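Local coordinates for protein KLLA0E08119p (Kluyveromyces lactis, PDB 3VA7) that probably makes urea-1-carboxylate from urea, hydrogencarbonate and ATP, as the biotin-carrying urea carboxylase part of a longer bifunctional enzyme, at residues V838-I848 with Q901-E912; S488-T496 with P505-R515. All blocks are in the same frame, centred on the assembly; numbering follows the deposited sequence.

Overall arrangement
Both contacts lie on the same side of the chain's centre, their own centres about 27 Å apart and their nearest atoms about 7 Å apart, so neither touches the other, and they share no helix or strand. Contact 1, in carboxyltransferase subdomain C and D, is a buried helix-on-sheet interface: aliphatic groups round Tyr840, a straight amide-amide bond and two bridging waters, one with a doubtful leg. Contact 2 is partly buried. Its segment 505-515 belongs to subdomain A and B, and loops supply most of its surface, with one backbone hydrogen bond, glycine and proline backbone packing and an arginine over a tyrosine. Contact 1 carries the sodium ligand Asp845; contact 2 holds no ligand of that ion.

Contact 1 (V838-I848 with Q901-E912); sequences VTYRQAGDRYI and QKALLKCLIAYE. With NA (sodium ion), chain K.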
loop_
_atom_site.group_PDB
_atom_site.type_symbol
_atom_site.label_atom_id
_atom_site.label_comp_id
_atom_site.label_asym_id
_atom_site.label_seq_id
_atom_site.Cartn_x
_atom_site.Cartn_y
_atom_site.Cartn_z
ATOM N N VAL A 838 -12.308 -38.934 3.811
ATOM C CA VAL A 838 -11.940 -37.912 2.912
ATOM C C VAL A 838 -13.130 -37.670 2.038
ATOM O O VAL A 838 -13.752 -38.625 1.518
ATOM C CB VAL A 838 -10.772 -38.308 2.070
ATOM C CG1 VAL A 838 -10.292 -37.079 1.285
ATOM C CG2 VAL A 838 -9.610 -38.886 2.958
ATOM N N THR A 839 -13.479 -36.382 1.929
ATOM C CA THR A 839 -14.568 -35.936 1.081
ATOM C C THR A 839 -14.032 -34.932 0.083
ATOM O O THR A 839 -13.442 -33.940 0.465
ATOM C CB THR A 839 -15.673 -35.343 1.913
ATOM O OG1 THR A 839 -15.927 -36.256 2.984
ATOM C CG2 THR A 839 -16.962 -35.136 1.086
ATOM N N TYR A 840 -14.243 -35.236 -1.191
ATOM C CA TYR A 840 -13.784 -34.456 -2.296
ATOM C C TYR A 840 -14.989 -33.708 -2.866
ATOM O O TYR A 840 -15.981 -34.343 -3.293
ATOM C CB TYR A 840 -13.153 -35.384 -3.338
ATOM C CG TYR A 840 -11.885 -36.097 -2.852
ATOM C CD1 TYR A 840 -11.929 -37.386 -2.265
ATOM C CD2 TYR A 840 -10.644 -35.484 -2.981
ATOM C CE1 TYR A 840 -10.749 -38.016 -1.827
ATOM C CE2 TYR A 840 -9.469 -36.122 -2.574
ATOM C CZ TYR A 840 -9.522 -37.380 -1.983
ATOM O OH TYR A 840 -8.302 -37.949 -1.573
ATOM N N ARG A 841 -14.931 -32.366 -2.830
ATOM C CA ARG A 841 -16.027 -31.548 -3.349
ATOM C C ARG A 841 -15.582 -30.662 -4.510
ATOM O O ARG A 841 -14.473 -30.095 -4.528
ATOM C CB ARG A 841 -16.725 -30.703 -2.274
ATOM C CG ARG A 841 -16.854 -31.374 -0.960
ATOM C CD ARG A 841 -17.423 -30.496 0.149
ATOM N NE ARG A 841 -18.839 -30.719 0.165
ATOM C CZ ARG A 841 -19.443 -31.376 1.120
ATOM N NH1 ARG A 841 -18.735 -31.842 2.137
ATOM N NH2 ARG A 841 -20.749 -31.553 1.051
ATOM N N GLN A 842 -16.446 -30.623 -5.505
ATOM C CA GLN A 842 -16.211 -29.806 -6.622
ATOM C C GLN A 842 -16.379 -28.366 -6.148
ATOM O O GLN A 842 -17.402 -28.032 -5.559
ATOM C CB GLN A 842 -17.294 -30.129 -7.641
ATOM C CG GLN A 842 -17.359 -29.163 -8.807
ATOM C CD GLN A 842 -18.388 -29.611 -9.825
ATOM O OE1 GLN A 842 -18.056 -29.956 -10.971
ATOM N NE2 GLN A 842 -19.645 -29.635 -9.401
ATOM N N ALA A 843 -15.418 -27.505 -6.440
ATOM C CA ALA A 843 -15.467 -26.131 -5.931
ATOM C C ALA A 843 -15.036 -25.134 -6.977
ATOM O O ALA A 843 -13.992 -24.484 -6.850
ATOM C CB ALA A 843 -14.595 -25.998 -4.658
ATOM N N GLY A 844 -15.835 -25.023 -8.012
ATOM C CA GLY A 844 -15.497 -24.166 -9.120
ATOM C C GLY A 844 -14.818 -24.904 -10.252
ATOM O O GLY A 844 -14.210 -25.931 -10.086
ATOM N N ASP A 845 -15.023 -24.381 -11.429
ATOM C CA ASP A 845 -14.266 -24.631 -12.645
ATOM C C ASP A 845 -12.723 -24.974 -12.381
ATOM O O ASP A 845 -12.075 -25.655 -13.170
ATOM C CB ASP A 845 -14.488 -23.264 -13.376
ATOM C CG ASP A 845 -13.997 -23.256 -14.746
ATOM O OD1 ASP A 845 -14.823 -23.268 -15.641
ATOM O OD2 ASP A 845 -12.765 -23.205 -15.013
ATOM N N ARG A 846 -12.145 -24.440 -11.293
ATOM C CA ARG A 846 -10.675 -24.388 -11.096
ATOM C C ARG A 846 -10.151 -25.125 -9.853
ATOM O O ARG A 846 -8.945 -25.081 -9.560
ATOM C CB ARG A 846 -10.179 -22.935 -10.961
ATOM C CG ARG A 846 -9.919 -22.204 -12.265
ATOM C CD ARG A 846 -9.644 -20.757 -12.066
ATOM N NE ARG A 846 -10.862 -20.072 -11.637
ATOM C CZ ARG A 846 -10.938 -18.759 -11.384
ATOM N NH1 ARG A 846 -9.861 -17.980 -11.528
ATOM N NH2 ARG A 846 -12.104 -18.228 -11.050
ATOM N N TYR A 847 -11.023 -25.792 -9.104
ATOM C CA TYR A 847 -10.533 -26.359 -7.875
ATOM C C TYR A 847 -11.381 -27.474 -7.395
ATOM O O TYR A 847 -12.606 -27.509 -7.647
ATOM C CB TYR A 847 -10.674 -25.379 -6.712
ATOM C CG TYR A 847 -10.432 -23.915 -6.901
ATOM C CD1 TYR A 847 -11.366 -23.081 -7.590
ATOM C CD2 TYR A 847 -9.313 -23.348 -6.312
ATOM C CE1 TYR A 847 -11.146 -21.744 -7.709
ATOM C CE2 TYR A 847 -9.085 -21.998 -6.390
ATOM C CZ TYR A 847 -9.998 -21.198 -7.064
ATOM O OH TYR A 847 -9.669 -19.881 -7.091
ATOM N N ILE A 848 -10.721 -28.311 -6.602
ATOM C CA ILE A 848 -11.356 -29.389 -5.883
ATOM C C ILE A 848 -11.039 -29.126 -4.417
ATOM O O ILE A 848 -9.893 -28.893 -4.058
ATOM C CB ILE A 848 -10.759 -30.788 -6.309
ATOM C CG1 ILE A 848 -11.098 -31.138 -7.798
ATOM C CG2 ILE A 848 -11.174 -31.875 -5.369
ATOM C CD1 ILE A 848 -10.767 -32.674 -8.220
ATOM N N GLN A 901 -10.534 -32.441 -14.315
ATOM C CA GLN A 901 -11.108 -32.717 -13.030
ATOM C C GLN A 901 -10.975 -34.176 -12.623
ATOM O O GLN A 901 -10.538 -34.485 -11.492
ATOM C CB GLN A 901 -12.586 -32.307 -13.024
ATOM C CG GLN A 901 -13.146 -32.070 -11.672
ATOM C CD GLN A 901 -14.653 -31.865 -11.693
ATOM O OE1 GLN A 901 -15.425 -32.729 -12.162
ATOM N NE2 GLN A 901 -15.095 -30.717 -11.158
ATOM N N LYS A 902 -11.360 -35.071 -13.536
ATOM C CA LYS A 902 -11.413 -36.490 -13.248
ATOM C C LYS A 902 -10.037 -36.994 -12.925
ATOM O O LYS A 902 -9.881 -37.723 -11.952
ATOM C CB LYS A 902 -12.006 -37.273 -14.418
ATOM C CG LYS A 902 -13.539 -37.309 -14.447
ATOM C CD LYS A 902 -14.039 -38.232 -15.604
ATOM C CE LYS A 902 -15.603 -38.213 -15.745
ATOM N NZ LYS A 902 -16.057 -39.284 -16.717
ATOM N N ALA A 903 -9.043 -36.558 -13.700
ATOM C CA ALA A 903 -7.645 -36.960 -13.486
ATOM C C ALA A 903 -7.060 -36.520 -12.143
ATOM O O ALA A 903 -6.320 -37.323 -11.477
ATOM C CB ALA A 903 -6.735 -36.498 -14.646
ATOM N N LEU A 904 -7.352 -35.256 -11.753
ATOM C CA LEU A 904 -6.848 -34.718 -10.502
ATOM C C LEU A 904 -7.494 -35.472 -9.283
ATOM O O LEU A 904 -6.809 -35.888 -8.317
ATOM C CB LEU A 904 -7.084 -33.220 -10.471
ATOM C CG LEU A 904 -6.958 -32.603 -9.086
ATOM C CD1 LEU A 904 -5.514 -32.683 -8.685
ATOM C CD2 LEU A 904 -7.426 -31.176 -9.086
ATOM N N LEU A 905 -8.803 -35.716 -9.376
ATOM C CA LEU A 905 -9.481 -36.558 -8.396
ATOM C C LEU A 905 -8.749 -37.903 -8.164
ATOM O O LEU A 905 -8.364 -38.240 -7.021
ATOM C CB LEU A 905 -10.918 -36.771 -8.812
ATOM C CG LEU A 905 -11.730 -37.610 -7.858
ATOM C CD1 LEU A 905 -11.657 -37.016 -6.454
ATOM C CD2 LEU A 905 -13.222 -37.746 -8.354
ATOM N N LYS A 906 -8.506 -38.647 -9.241
ATOM C CA LYS A 906 -7.794 -39.903 -9.101
ATOM C C LYS A 906 -6.330 -39.732 -8.589
ATOM O O LYS A 906 -5.915 -40.486 -7.735
ATOM C CB LYS A 906 -7.850 -40.707 -10.404
ATOM C CG LYS A 906 -9.251 -41.020 -10.930
ATOM C CD LYS A 906 -9.168 -41.736 -12.270
ATOM C CE LYS A 906 -10.494 -41.891 -12.998
ATOM N NZ LYS A 906 -10.223 -41.991 -14.496
ATOM N N CYS A 907 -5.536 -38.774 -9.053
ATOM C CA CYS A 907 -4.216 -38.741 -8.451
ATOM C C CYS A 907 -4.340 -38.517 -6.935
ATOM O O CYS A 907 -3.573 -39.141 -6.126
ATOM C CB CYS A 907 -3.300 -37.691 -9.061
ATOM S SG CYS A 907 -3.020 -37.877 -10.818
ATOM N N LEU A 908 -5.298 -37.653 -6.561
ATOM C CA LEU A 908 -5.453 -37.264 -5.190
ATOM C C LEU A 908 -5.892 -38.449 -4.341
ATOM O O LEU A 908 -5.291 -38.685 -3.271
ATOM C CB LEU A 908 -6.389 -36.054 -5.019
ATOM C CG LEU A 908 -5.927 -34.725 -5.612
ATOM C CD1 LEU A 908 -6.968 -33.664 -5.487
ATOM C CD2 LEU A 908 -4.611 -34.272 -5.003
ATOM N N ILE A 909 -6.920 -39.183 -4.793
ATOM C CA ILE A 909 -7.369 -40.369 -4.074
ATOM C C ILE A 909 -6.158 -41.271 -3.882
ATOM O O ILE A 909 -6.029 -41.942 -2.865
ATOM C CB ILE A 909 -8.301 -41.244 -4.909
ATOM C CG1 ILE A 909 -9.562 -40.503 -5.409
ATOM C CG2 ILE A 909 -8.551 -42.610 -4.204
ATOM C CD1 ILE A 909 -10.358 -39.961 -4.413
ATOM N N ALA A 910 -5.260 -41.278 -4.864
ATOM C CA ALA A 910 -4.184 -42.228 -4.856
ATOM C C ALA A 910 -3.026 -41.766 -4.017
ATOM O O ALA A 910 -2.513 -42.555 -3.196
ATOM C CB ALA A 910 -3.746 -42.574 -6.270
ATOM N N TYR A 911 -2.603 -40.507 -4.188
ATOM C CA TYR A 911 -1.546 -39.993 -3.303
ATOM C C TYR A 911 -2.042 -40.076 -1.843
ATOM O O TYR A 911 -1.226 -40.137 -0.903
ATOM C CB TYR A 911 -1.200 -38.531 -3.571
ATOM C CG TYR A 911 -0.800 -38.138 -4.976
ATOM C CD1 TYR A 911 -1.046 -36.838 -5.423
ATOM C CD2 TYR A 911 -0.152 -39.043 -5.847
ATOM C CE1 TYR A 911 -0.698 -36.453 -6.641
ATOM C CE2 TYR A 911 0.196 -38.659 -7.096
ATOM C CZ TYR A 911 -0.084 -37.351 -7.503
ATOM O OH TYR A 911 0.219 -36.925 -8.772
ATOM N N GLU A 912 -3.370 -40.058 -1.650
ATOM C CA GLU A 912 -3.894 -40.069 -0.292
ATOM C C GLU A 912 -3.458 -41.298 0.467
ATOM O O GLU A 912 -3.237 -41.204 1.673
ATOM C CB GLU A 912 -5.414 -39.973 -0.260
ATOM C CG GLU A 912 -6.023 -40.066 1.148
ATOM C CD GLU A 912 -5.800 -38.834 2.024
ATOM O OE1 GLU A 912 -5.585 -37.745 1.509
ATOM O OE2 GLU A 912 -5.868 -38.952 3.254
HETATM NA NA NA K . -11.153 -22.814 -16.221
HETATM O O HOH W 1 -6.267 -36.759 -0.946
HETATM O O HOH W 2 -13.512 -28.907 -10.020
HETATM O O HOH W 3 -8.424 -21.738 -16.379
#
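The Tyr840 ring receives Leu905 CD1 over one face: this methyl carbon is 4.2 Å from the ring centroid and 28° off the normal, a CH-pi contact. Ile909 CD1 approaches CE1 obliquely, and Leu908 CB comes to 3.9 Å from Tyr840 CE2, also at a slant. The ring reaches the helix because CG is swung beside the backbone N of Tyr840 (chi1 -65°), with CB directed at residues 901-912. At its far end, a water modelled very close to Tyr840 OH donates to Leu908 O and Glu912 OE1; the leg to the tyrosine is too short to be trusted and remains doubtful. Glu912 is held further by Arg864 in a salt bridge and by Tyr852, while its OE2 lies 3.8 Å from Val838 CG2.

The second flat pair is Gln842 and Gln901, whose chains cross at about a right angle and whose amide planes are turned well away from parallel. Gln901 NE2 donates to Gln842 OE1 over 3.1 Å, almost straight at 174° and within the plane of its own amide. Each amide has a further partner: Gln842 NE2 donates to Cys669 O, and Gln901 NE2 also meets a water that donates to Tyr847 O. Between the two polar ends, Ile848 and Leu904 meet tip to tip, CD1 to CD2 at 3.8 Å.

The 838-842 strand and the helix run nearly antiparallel, their axes 10.8 Å apart at closest. A type I turn, Gly844 to Tyr847, links this strand to the next and carries Asp845, whose OD2 binds sodium together with Glu764. The geometry is that of a beta hairpin in an antiparallel sheet covered by a helix, a two-layer alpha/beta packing within carboxyltransferase subdomain C and D.

Contact 2 (S488-T496 with P505-R515); sequences SVQDYPGRT and PSGPMDSYSFR
Where edge strand 488-490 runs out into a loop, Tyr492 meets the first turn of helix 511-520, a helix N-capped by Asp510, whose OD2 accepts from Ser513 N. Arg515 lays its CD over one face of the Tyr492 ring, 3.7 Å from the centroid and 25° off the normal, and the guanidinium plane is nearly parallel to the ring, 15° away. Asp797 holds the NH2 end of that arginine through a salt bridge. Pro493, which follows a cis peptide bond, places CB over the centre of the opposite ring face. Ser511 CB is 3.5 Å from Tyr492 CE1, an oblique approach.

Phe514 packs against the strand end: its CE2 lies 3.7 Å from Tyr492 CB, and Gln490 O sits at the ring edge, 3.4 Å from Phe514 CZ. Further along, backbone meets backbone. Asp491 O comes within 3.3 Å of Gly507 CA, an approach eased by the missing side chain. Arg495, the central residue of an inverse gamma turn, donates from its N at 173° to an in-plane lone pair of Pro505 O, and a water links Arg495 NH1 with Ser506 OG. Asp749 is a further partner of that serine, while Tyr601 and Ser606 bind the same arginine. An edge strand followed by a loop that folds back against the N-capped start of the next helix is a strand-loop-helix connection, with segment 505-515 in the carboxyltransferase subdomain A and B family region.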
loop_
_atom_site.group_PDB
_atom_site.type_symbol
_atom_site.label_atom_id
_atom_site.label_comp_id
_atom_site.label_asym_id
_atom_site.label_seq_id
_atom_site.Cartn_x
_atom_site.Cartn_y
_atom_site.Cartn_z
ATOM N N SER A 488 -8.967 2.574 -10.937
ATOM C CA SER A 488 -7.751 1.874 -10.497
ATOM C C SER A 488 -6.948 1.252 -11.627
ATOM O O SER A 488 -7.525 0.637 -12.544
ATOM C CB SER A 488 -8.084 0.756 -9.513
ATOM O OG SER A 488 -9.062 -0.138 -10.001
ATOM N N VAL A 489 -5.621 1.381 -11.550
ATOM C CA VAL A 489 -4.754 0.605 -12.384
ATOM C C VAL A 489 -4.935 -0.847 -12.048
ATOM O O VAL A 489 -4.871 -1.189 -10.883
ATOM C CB VAL A 489 -3.317 0.879 -12.070
ATOM C CG1 VAL A 489 -2.394 -0.018 -12.960
ATOM C CG2 VAL A 489 -3.043 2.350 -12.215
ATOM N N GLN A 490 -5.155 -1.696 -13.054
ATOM C CA GLN A 490 -5.311 -3.150 -12.846
ATOM C C GLN A 490 -4.551 -3.877 -13.914
ATOM O O GLN A 490 -4.293 -3.255 -14.962
ATOM C CB GLN A 490 -6.785 -3.567 -12.898
ATOM C CG GLN A 490 -7.625 -2.949 -11.827
ATOM C CD GLN A 490 -7.269 -3.486 -10.458
ATOM O OE1 GLN A 490 -7.683 -2.913 -9.447
ATOM N NE2 GLN A 490 -6.490 -4.581 -10.408
ATOM N N ASP A 491 -4.186 -5.150 -13.672
ATOM C CA ASP A 491 -3.672 -6.020 -14.739
ATOM C C ASP A 491 -4.185 -7.450 -14.662
ATOM O O ASP A 491 -4.879 -7.798 -13.716
ATOM C CB ASP A 491 -2.139 -5.973 -14.873
ATOM C CG ASP A 491 -1.398 -6.537 -13.648
ATOM O OD1 ASP A 491 -2.016 -7.263 -12.834
ATOM O OD2 ASP A 491 -0.174 -6.256 -13.513
ATOM N N TYR A 492 -3.857 -8.287 -15.652
ATOM C CA TYR A 492 -4.516 -9.582 -15.795
ATOM C C TYR A 492 -3.528 -10.648 -16.150
ATOM O O TYR A 492 -2.802 -10.467 -17.144
ATOM C CB TYR A 492 -5.536 -9.530 -16.920
ATOM C CG TYR A 492 -6.162 -10.878 -17.098
ATOM C CD1 TYR A 492 -7.294 -11.230 -16.353
ATOM C CD2 TYR A 492 -5.593 -11.828 -17.974
ATOM C CE1 TYR A 492 -7.857 -12.477 -16.472
ATOM C CE2 TYR A 492 -6.167 -13.086 -18.132
ATOM C CZ TYR A 492 -7.278 -13.389 -17.367
ATOM O OH TYR A 492 -7.833 -14.606 -17.466
ATOM N N PRO A 493 -3.532 -11.803 -15.427
ATOM C CA PRO A 493 -4.535 -12.304 -14.481
ATOM C C PRO A 493 -4.549 -11.651 -13.098
ATOM O O PRO A 493 -5.465 -11.916 -12.318
ATOM C CB PRO A 493 -4.193 -13.787 -14.346
ATOM C CG PRO A 493 -2.719 -13.874 -14.726
ATOM C CD PRO A 493 -2.387 -12.746 -15.569
ATOM N N GLY A 494 -3.595 -10.784 -12.803
ATOM C CA GLY A 494 -3.588 -10.084 -11.497
ATOM C C GLY A 494 -2.519 -10.661 -10.579
ATOM O O GLY A 494 -1.499 -11.215 -11.032
ATOM N N ARG A 495 -2.756 -10.540 -9.277
ATOM C CA ARG A 495 -1.747 -10.890 -8.283
ATOM C C ARG A 495 -1.960 -12.334 -7.994
ATOM O O ARG A 495 -2.549 -12.679 -6.969
ATOM C CB ARG A 495 -1.945 -10.037 -7.009
ATOM C CG ARG A 495 -0.807 -10.076 -6.003
ATOM C CD ARG A 495 -0.768 -8.821 -5.161
ATOM N NE ARG A 495 -0.129 -7.714 -5.847
ATOM C CZ ARG A 495 -0.770 -6.601 -6.227
ATOM N NH1 ARG A 495 -2.067 -6.446 -5.979
ATOM N NH2 ARG A 495 -0.116 -5.640 -6.886
ATOM N N THR A 496 -1.516 -13.202 -8.894
ATOM C CA THR A 496 -1.749 -14.646 -8.670
ATOM C C THR A 496 -0.539 -15.185 -7.917
ATOM O O THR A 496 0.506 -14.544 -7.909
ATOM C CB THR A 496 -1.921 -15.451 -10.004
ATOM O OG1 THR A 496 -0.714 -15.326 -10.767
ATOM C CG2 THR A 496 -3.073 -14.928 -10.856
ATOM N N PRO A 505 -6.211 -11.921 -6.090
ATOM C CA PRO A 505 -5.602 -11.569 -7.352
ATOM C C PRO A 505 -5.815 -10.097 -7.691
ATOM O O PRO A 505 -4.988 -9.508 -8.373
ATOM C CB PRO A 505 -6.359 -12.452 -8.368
ATOM C CG PRO A 505 -7.598 -12.792 -7.707
ATOM C CD PRO A 505 -7.274 -12.921 -6.277
ATOM N N SER A 506 -6.924 -9.532 -7.247
ATOM C CA SER A 506 -7.275 -8.190 -7.697
ATOM C C SER A 506 -7.409 -8.209 -9.221
ATOM O O SER A 506 -7.997 -9.093 -9.727
ATOM C CB SER A 506 -6.249 -7.147 -7.189
ATOM O OG SER A 506 -6.458 -6.966 -5.805
ATOM N N GLY A 507 -6.827 -7.290 -9.957
ATOM C CA GLY A 507 -7.077 -7.254 -11.370
ATOM C C GLY A 507 -8.502 -6.830 -11.641
ATOM O O GLY A 507 -9.244 -6.496 -10.694
ATOM N N PRO A 508 -8.909 -6.865 -12.920
ATOM C CA PRO A 508 -10.237 -6.385 -13.307
ATOM C C PRO A 508 -11.303 -7.324 -12.822
ATOM O O PRO A 508 -11.190 -8.572 -12.862
ATOM C CB PRO A 508 -10.231 -6.469 -14.821
ATOM C CG PRO A 508 -9.234 -7.595 -15.117
ATOM C CD PRO A 508 -8.193 -7.535 -14.022
ATOM N N MET A 509 -12.370 -6.697 -12.399
ATOM C CA MET A 509 -13.557 -7.368 -11.958
ATOM C C MET A 509 -14.349 -8.029 -13.102
ATOM O O MET A 509 -15.106 -8.973 -12.861
ATOM C CB MET A 509 -14.371 -6.270 -11.311
ATOM C CG MET A 509 -15.431 -6.734 -10.467
ATOM S SD MET A 509 -14.801 -7.219 -8.887
ATOM C CE MET A 509 -16.421 -7.110 -8.051
ATOM N N ASP A 510 -14.241 -7.477 -14.323
ATOM C CA ASP A 510 -14.829 -8.083 -15.519
ATOM C C ASP A 510 -13.623 -8.281 -16.390
ATOM O O ASP A 510 -13.159 -7.341 -17.058
ATOM C CB ASP A 510 -15.906 -7.171 -16.174
ATOM C CG ASP A 510 -16.090 -7.390 -17.740
ATOM O OD1 ASP A 510 -16.826 -6.588 -18.405
ATOM O OD2 ASP A 510 -15.508 -8.336 -18.323
ATOM N N SER A 511 -13.103 -9.501 -16.386
ATOM C CA SER A 511 -11.834 -9.717 -17.063
ATOM C C SER A 511 -11.911 -9.755 -18.557
ATOM O O SER A 511 -10.892 -9.456 -19.209
ATOM C CB SER A 511 -11.027 -10.908 -16.524
ATOM O OG SER A 511 -11.436 -12.159 -17.001
ATOM N N TYR A 512 -13.080 -10.062 -19.115
ATOM C CA TYR A 512 -13.225 -10.126 -20.604
ATOM C C TYR A 512 -13.093 -8.756 -21.323
ATOM O O TYR A 512 -12.229 -8.572 -22.222
ATOM C CB TYR A 512 -14.496 -10.910 -21.037
ATOM C CG TYR A 512 -14.459 -11.307 -22.490
ATOM C CD1 TYR A 512 -13.422 -12.092 -22.990
ATOM C CD2 TYR A 512 -15.412 -10.839 -23.384
ATOM C CE1 TYR A 512 -13.355 -12.415 -24.321
ATOM C CE2 TYR A 512 -15.340 -11.149 -24.736
ATOM C CZ TYR A 512 -14.318 -11.934 -25.195
ATOM O OH TYR A 512 -14.243 -12.245 -26.526
ATOM N N SER A 513 -13.919 -7.803 -20.913
ATOM C CA SER A 513 -13.820 -6.442 -21.400
ATOM C C SER A 513 -12.422 -5.894 -21.207
ATOM O O SER A 513 -11.900 -5.154 -22.078
ATOM C CB SER A 513 -14.811 -5.530 -20.676
ATOM O OG SER A 513 -16.163 -6.017 -20.614
ATOM N N PHE A 514 -11.792 -6.247 -20.074
ATOM C CA PHE A 514 -10.481 -5.691 -19.757
ATOM C C PHE A 514 -9.526 -6.132 -20.863
ATOM O O PHE A 514 -8.738 -5.337 -21.384
ATOM C CB PHE A 514 -9.986 -6.159 -18.388
ATOM C CG PHE A 514 -8.556 -5.731 -18.072
ATOM C CD1 PHE A 514 -8.307 -4.589 -17.329
ATOM C CD2 PHE A 514 -7.459 -6.496 -18.522
ATOM C CE1 PHE A 514 -6.965 -4.191 -17.063
ATOM C CE2 PHE A 514 -6.103 -6.114 -18.269
ATOM C CZ PHE A 514 -5.859 -4.952 -17.519
ATOM N N ARG A 515 -9.602 -7.415 -21.219
ATOM C CA ARG A 515 -8.652 -7.979 -22.164
ATOM C C ARG A 515 -9.005 -7.573 -23.580
ATOM O O ARG A 515 -8.133 -7.386 -24.408
ATOM C CB ARG A 515 -8.603 -9.487 -22.051
ATOM C CG ARG A 515 -8.251 -9.977 -20.662
ATOM C CD ARG A 515 -7.570 -11.274 -20.743
ATOM N NE ARG A 515 -8.475 -12.395 -20.838
ATOM C CZ ARG A 515 -8.167 -13.554 -21.451
ATOM N NH1 ARG A 515 -6.975 -13.736 -22.058
ATOM N NH2 ARG A 515 -9.074 -14.519 -21.491
HETATM O O HOH W 4 -4.107 -8.140 -4.717
#